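Local coordinates for novel immune-type receptor 11 (Ictalurus punctatus, PDB 2QTE), which is a novel immune-type receptor of bony fish that probably takes part in allogeneic recognition through an extracellular V-type immunoglobulin domain, at residues A[17-22]-A[76-81]; A[21-26]-A[69-74]. The protein carries 1 engineered substitution. All coordinates share one frame; numbering follows the deposited sequence.

Contact 1 of 2, residues A[17-22]-A[76-81]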
loop_
_atom_site.group_PDB
_atom_site.type_symbol
_atom_site.label_atom_id
_atom_site.label_comp_id
_atom_site.label_asym_id
_atom_site.label_seq_id
_atom_site.Cartn_x
_atom_site.Cartn_y
_atom_site.Cartn_z
ATOM N N VAL A 17 10.302 7.931 18.214
ATOM C CA VAL A 17 8.985 8.120 17.657
ATOM C C VAL A 17 8.109 6.866 17.735
ATOM O O VAL A 17 8.602 5.736 17.666
ATOM C CB VAL A 17 9.042 8.717 16.213
ATOM C CG1 VAL A 17 10.043 7.987 15.321
ATOM C CG2 VAL A 17 7.641 8.727 15.570
ATOM N N THR A 18 6.807 7.095 17.880
ATOM C CA THR A 18 5.783 6.025 17.808
ATOM C C THR A 18 4.704 6.351 16.786
ATOM O O THR A 18 4.130 7.424 16.835
ATOM C CB THR A 18 5.173 5.842 19.172
ATOM O OG1 THR A 18 6.217 5.407 20.065
ATOM C CG2 THR A 18 4.015 4.831 19.137
ATOM N N MET A 19 4.477 5.457 15.824
ATOM C CA MET A 19 3.367 5.625 14.878
ATOM C C MET A 19 2.281 4.627 15.263
ATOM O O MET A 19 2.541 3.463 15.468
ATOM C CB MET A 19 3.831 5.424 13.441
ATOM C CG MET A 19 4.989 6.269 13.110
ATOM S SD MET A 19 5.745 6.047 11.501
ATOM C CE MET A 19 6.956 4.736 11.806
ATOM N N GLU A 20 1.059 5.106 15.343
ATOM C CA GLU A 20 -0.027 4.408 15.975
ATOM C C GLU A 20 -0.941 3.671 14.991
ATOM O O GLU A 20 -1.130 4.115 13.872
ATOM C CB GLU A 20 -0.852 5.436 16.730
ATOM C CG GLU A 20 -0.261 5.881 18.067
ATOM C CD GLU A 20 0.476 7.200 17.989
ATOM O OE1 GLU A 20 1.296 7.482 18.907
ATOM O OE2 GLU A 20 0.241 7.959 17.015
ATOM N N CYS A 21 -1.473 2.532 15.410
ATOM C CA CYS A 21 -2.515 1.840 14.681
ATOM C C CYS A 21 -3.390 1.175 15.740
ATOM O O CYS A 21 -2.872 0.465 16.588
ATOM C CB CYS A 21 -1.919 0.780 13.778
ATOM S SG CYS A 21 -3.113 -0.241 12.853
ATOM N N SER A 22 -4.701 1.405 15.710
ATOM C CA SER A 22 -5.583 0.786 16.714
ATOM C C SER A 22 -5.924 -0.662 16.371
ATOM O O SER A 22 -5.922 -1.072 15.204
ATOM C CB SER A 22 -6.827 1.645 16.989
ATOM O OG SER A 22 -7.698 1.028 17.941
ATOM N N PHE A 76 -1.372 -1.496 18.123
ATOM C CA PHE A 76 -0.444 -2.192 17.283
ATOM C C PHE A 76 0.509 -1.106 16.805
ATOM O O PHE A 76 0.565 -0.778 15.605
ATOM C CB PHE A 76 -1.229 -2.862 16.165
ATOM C CG PHE A 76 -0.417 -3.764 15.287
ATOM C CD1 PHE A 76 0.175 -4.918 15.797
ATOM C CD2 PHE A 76 -0.269 -3.488 13.931
ATOM C CE1 PHE A 76 0.922 -5.751 14.998
ATOM C CE2 PHE A 76 0.490 -4.334 13.128
ATOM C CZ PHE A 76 1.081 -5.462 13.649
ATOM N N ASP A 77 1.214 -0.500 17.753
ATOM C CA ASP A 77 1.982 0.731 17.436
ATOM C C ASP A 77 3.444 0.434 17.157
ATOM O O ASP A 77 4.052 -0.352 17.849
ATOM C CB ASP A 77 1.893 1.740 18.559
ATOM C CG ASP A 77 0.455 2.037 18.987
ATOM O OD1 ASP A 77 -0.494 1.769 18.204
ATOM O OD2 ASP A 77 0.292 2.588 20.087
ATOM N N LEU A 78 4.010 1.138 16.178
ATOM C CA LEU A 78 5.374 0.919 15.758
ATOM C C LEU A 78 6.278 2.000 16.421
ATOM O O LEU A 78 5.965 3.165 16.332
ATOM C CB LEU A 78 5.374 1.021 14.225
ATOM C CG LEU A 78 6.632 0.776 13.394
ATOM C CD1 LEU A 78 7.200 -0.603 13.638
ATOM C CD2 LEU A 78 6.249 0.979 11.921
ATOM N N ASN A 79 7.364 1.624 17.098
ATOM C CA ASN A 79 8.277 2.603 17.694
ATOM C C ASN A 79 9.639 2.569 16.988
ATOM O O ASN A 79 10.037 1.538 16.459
ATOM C CB ASN A 79 8.543 2.275 19.137
ATOM C CG ASN A 79 7.299 1.868 19.883
ATOM O OD1 ASN A 79 6.373 2.661 19.964
ATOM N ND2 ASN A 79 7.269 0.653 20.430
ATOM N N ILE A 80 10.320 3.708 16.966
ATOM C CA ILE A 80 11.739 3.784 16.585
ATOM C C ILE A 80 12.480 4.493 17.718
ATOM O O ILE A 80 12.026 5.548 18.166
ATOM C CB ILE A 80 12.002 4.604 15.299
ATOM C CG1 ILE A 80 11.135 4.151 14.112
ATOM C CG2 ILE A 80 13.424 4.404 14.864
ATOM C CD1 ILE A 80 9.667 4.538 14.212
ATOM N N ILE A 81 13.586 3.918 18.209
ATOM C CA ILE A 81 14.399 4.661 19.173
ATOM C C ILE A 81 15.598 5.204 18.365
ATOM O O ILE A 81 16.332 4.435 17.757
ATOM C CB ILE A 81 14.719 3.859 20.494
ATOM C CG1 ILE A 81 13.426 3.726 21.357
ATOM C CG2 ILE A 81 15.739 4.632 21.418
ATOM C CD1 ILE A 81 13.477 2.638 22.429
#
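Val17 and Ile80 form an antiparallel hydrogen-bonded pair, Ile80 N reaching Val17 O at 2.7 Å, and Met19 and Leu78 repeat the pattern with two more bonds. At Cys21 it changes. Phe76 N still donates to Cys21 O, but Cys21 N turns to the side chain of Asp77, meeting OD1 at 3.1 Å from above the carboxylate plane. With CG anti to its own carbonyl carbon (chi1 -52°), the Asp77 side chain reaches toward 17-22, and OD1 takes the place a backbone carbonyl would have in regular pairing, while Phe76 O accepts from Trp34 NE1. On the same face as Asp77, Thr18 and Asn79 lie side by side, and Thr18 OG1 donates to Asn79 OD1 at 2.8 Å; Asn79 ND2 bonds Ser68 OG on the next strand. The other face is apolar. Ile80 CD1 touches Val17 CG1 and Met19 CE, each at 3.6 Å, and the Met19 methyl also meets Leu78 CD2 at 3.8 Å. Cys21 SG, bonded to Cys93, sits at the edge of the Phe76 ring, near its plane. With both ends of the Asn79 amide engaged, its flip is fixed, and one side-chain oxygen of Asp77 lets the pairing continue while the Phe76 carbonyl serves the opposite sheet.

Contact 2 of 2, residues A[21-26]-A[69-74]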
loop_
_atom_site.group_PDB
_atom_site.type_symbol
_atom_site.label_atom_id
_atom_site.label_comp_id
_atom_site.label_asym_id
_atom_site.label_seq_id
_atom_site.Cartn_x
_atom_site.Cartn_y
_atom_site.Cartn_z
ATOM N N CYS A 21 -1.473 2.532 15.410
ATOM C CA CYS A 21 -2.515 1.840 14.681
ATOM C C CYS A 21 -3.390 1.175 15.740
ATOM O O CYS A 21 -2.872 0.465 16.588
ATOM C CB CYS A 21 -1.919 0.780 13.778
ATOM S SG CYS A 21 -3.113 -0.241 12.853
ATOM N N SER A 22 -4.701 1.405 15.710
ATOM C CA SER A 22 -5.583 0.786 16.714
ATOM C C SER A 22 -5.924 -0.662 16.371
ATOM O O SER A 22 -5.922 -1.072 15.204
ATOM C CB SER A 22 -6.827 1.645 16.989
ATOM O OG SER A 22 -7.698 1.028 17.941
ATOM N N MET A 23 -6.206 -1.435 17.410
ATOM C CA MET A 23 -6.456 -2.861 17.316
ATOM C C MET A 23 -7.961 -3.122 17.457
ATOM O O MET A 23 -8.478 -4.141 16.981
ATOM C CB MET A 23 -5.682 -3.571 18.446
ATOM C CG MET A 23 -5.524 -5.053 18.318
ATOM S SD MET A 23 -4.320 -5.437 17.064
ATOM C CE MET A 23 -2.852 -5.808 18.024
ATOM N N SER A 24 -8.665 -2.188 18.095
ATOM C CA SER A 24 -10.037 -2.451 18.539
ATOM C C SER A 24 -10.873 -3.173 17.472
ATOM O O SER A 24 -11.540 -4.168 17.783
ATOM C CB SER A 24 -10.724 -1.194 19.099
ATOM O OG SER A 24 -10.225 0.020 18.537
ATOM N N LYS A 25 -10.765 -2.706 16.221
ATOM C CA LYS A 25 -11.507 -3.262 15.089
ATOM C C LYS A 25 -10.584 -3.969 14.104
ATOM O O LYS A 25 -10.346 -3.483 12.984
ATOM C CB LYS A 25 -12.324 -2.176 14.386
ATOM C CG LYS A 25 -11.590 -0.833 14.256
ATOM C CD LYS A 25 -11.250 -0.227 15.625
ATOM C CE LYS A 25 -10.150 0.787 15.527
ATOM N NZ LYS A 25 -10.658 2.086 15.014
ATOM N N VAL A 26 -10.050 -5.103 14.537
ATOM C CA VAL A 26 -9.351 -6.008 13.652
ATOM C C VAL A 26 -10.152 -7.304 13.586
ATOM O O VAL A 26 -10.481 -7.880 14.615
ATOM C CB VAL A 26 -7.910 -6.282 14.154
ATOM C CG1 VAL A 26 -7.263 -7.420 13.366
ATOM C CG2 VAL A 26 -7.062 -5.014 14.087
ATOM N N MET A 69 7.649 -2.728 18.630
ATOM C CA MET A 69 6.230 -2.427 18.615
ATOM C C MET A 69 5.673 -2.551 20.008
ATOM O O MET A 69 6.243 -3.221 20.866
ATOM C CB MET A 69 5.482 -3.410 17.708
ATOM C CG MET A 69 5.768 -3.286 16.235
ATOM S SD MET A 69 4.522 -4.005 15.148
ATOM C CE MET A 69 3.273 -2.778 15.424
ATOM N N THR A 70 4.560 -1.863 20.219
ATOM C CA THR A 70 3.713 -2.060 21.367
ATOM C C THR A 70 2.467 -2.769 20.864
ATOM O O THR A 70 1.679 -2.197 20.084
ATOM C CB THR A 70 3.424 -0.699 21.965
ATOM O OG1 THR A 70 4.681 -0.130 22.382
ATOM C CG2 THR A 70 2.469 -0.792 23.191
ATOM N N VAL A 71 2.307 -4.037 21.243
ATOM C CA VAL A 71 1.155 -4.808 20.792
ATOM C C VAL A 71 0.364 -5.274 22.011
ATOM O O VAL A 71 0.914 -5.953 22.883
ATOM C CB VAL A 71 1.577 -6.007 19.926
ATOM C CG1 VAL A 71 0.368 -6.864 19.499
ATOM C CG2 VAL A 71 2.438 -5.502 18.692
ATOM N N ASN A 72 -0.911 -4.886 22.072
ATOM C CA ASN A 72 -1.831 -5.372 23.090
ATOM C C ASN A 72 -3.287 -5.474 22.555
ATOM O O ASN A 72 -3.493 -5.554 21.352
ATOM C CB ASN A 72 -1.723 -4.554 24.387
ATOM C CG ASN A 72 -2.012 -3.065 24.212
ATOM O OD1 ASN A 72 -2.991 -2.658 23.572
ATOM N ND2 ASN A 72 -1.172 -2.240 24.821
ATOM N N ASP A 73 -4.276 -5.505 23.441
ATOM C CA ASP A 73 -5.688 -5.565 23.026
ATOM C C ASP A 73 -6.140 -4.302 22.293
ATOM O O ASP A 73 -7.177 -4.287 21.608
ATOM C CB ASP A 73 -6.593 -5.785 24.252
ATOM C CG ASP A 73 -6.779 -7.267 24.605
ATOM O OD1 ASP A 73 -7.031 -7.537 25.813
ATOM O OD2 ASP A 73 -6.676 -8.159 23.705
ATOM N N GLN A 74 -5.370 -3.229 22.462
ATOM C CA GLN A 74 -5.799 -1.943 21.968
ATOM C C GLN A 74 -4.843 -1.363 20.943
ATOM O O GLN A 74 -5.249 -0.507 20.153
ATOM C CB GLN A 74 -6.046 -0.965 23.122
ATOM C CG GLN A 74 -7.224 -1.395 24.072
ATOM C CD GLN A 74 -6.762 -2.246 25.268
ATOM O OE1 GLN A 74 -6.640 -3.478 25.182
ATOM N NE2 GLN A 74 -6.498 -1.578 26.388
#
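Met23 leaves its backbone with CG anti to N (chi1 -165°), then bends at chi2 and chi3 and folds against residues 71-74. The methyl end meets two neighbours there: CE lies 3.4 Å from Asn72 O and 3.7 Å from Val71 CG1, the two side chains running aslant to each other. Nearer the backbone, Met23 CG passes 3.7 Å from Asn72 O, and CB rests 3.4 Å from Gln74 C. An alanine here would keep that CB contact but would probably open a gap beside Val71 CG1 and Asn72 O, where CG and CE now pack. The one hydrogen bond across the contact runs from Met23 N to Gln74 O at 3.0 Å, the donor standing 62° out of the carbonyl plane. Asn72 OD1 accepts from Gln74 N at 2.7 Å, an Asx turn. Within 21-26, Ser22 OG and Ser24 OG share a hydrogen bond of 2.8 Å. Met23 also packs on Leu32, Tyr49 and Phe76, between the two sheets. Here the start of the loop joining strands B and C, the counterpart of CDR1, meets the D-E turn, a neighbourhood belonging to the V-type immunoglobulin sandwich.

From the N terminus, the chain runs through 17-22 and straight on into 21-26, so the two contacts begin from one stretch, with Cys21 and Ser22 in both. It then builds strands 32-37, 44-49 and 56-58 of the larger sheet before returning along 67-71. Contact 2 closes this inner loop of 42 residues; after the turn, 76-81 runs back beside 17-22, and contact 1 closes the outer one. Contact 2 is thus nested within contact 1. Strand 76-80 lies in the middle of the three-stranded sheet, and a probable backbone hydrogen bond from Thr70 N to Asp77 O joins it to strand 67-71, and so contact 1 to contact 2. The Cys21-Cys93 disulfide then ties this sheet to the other.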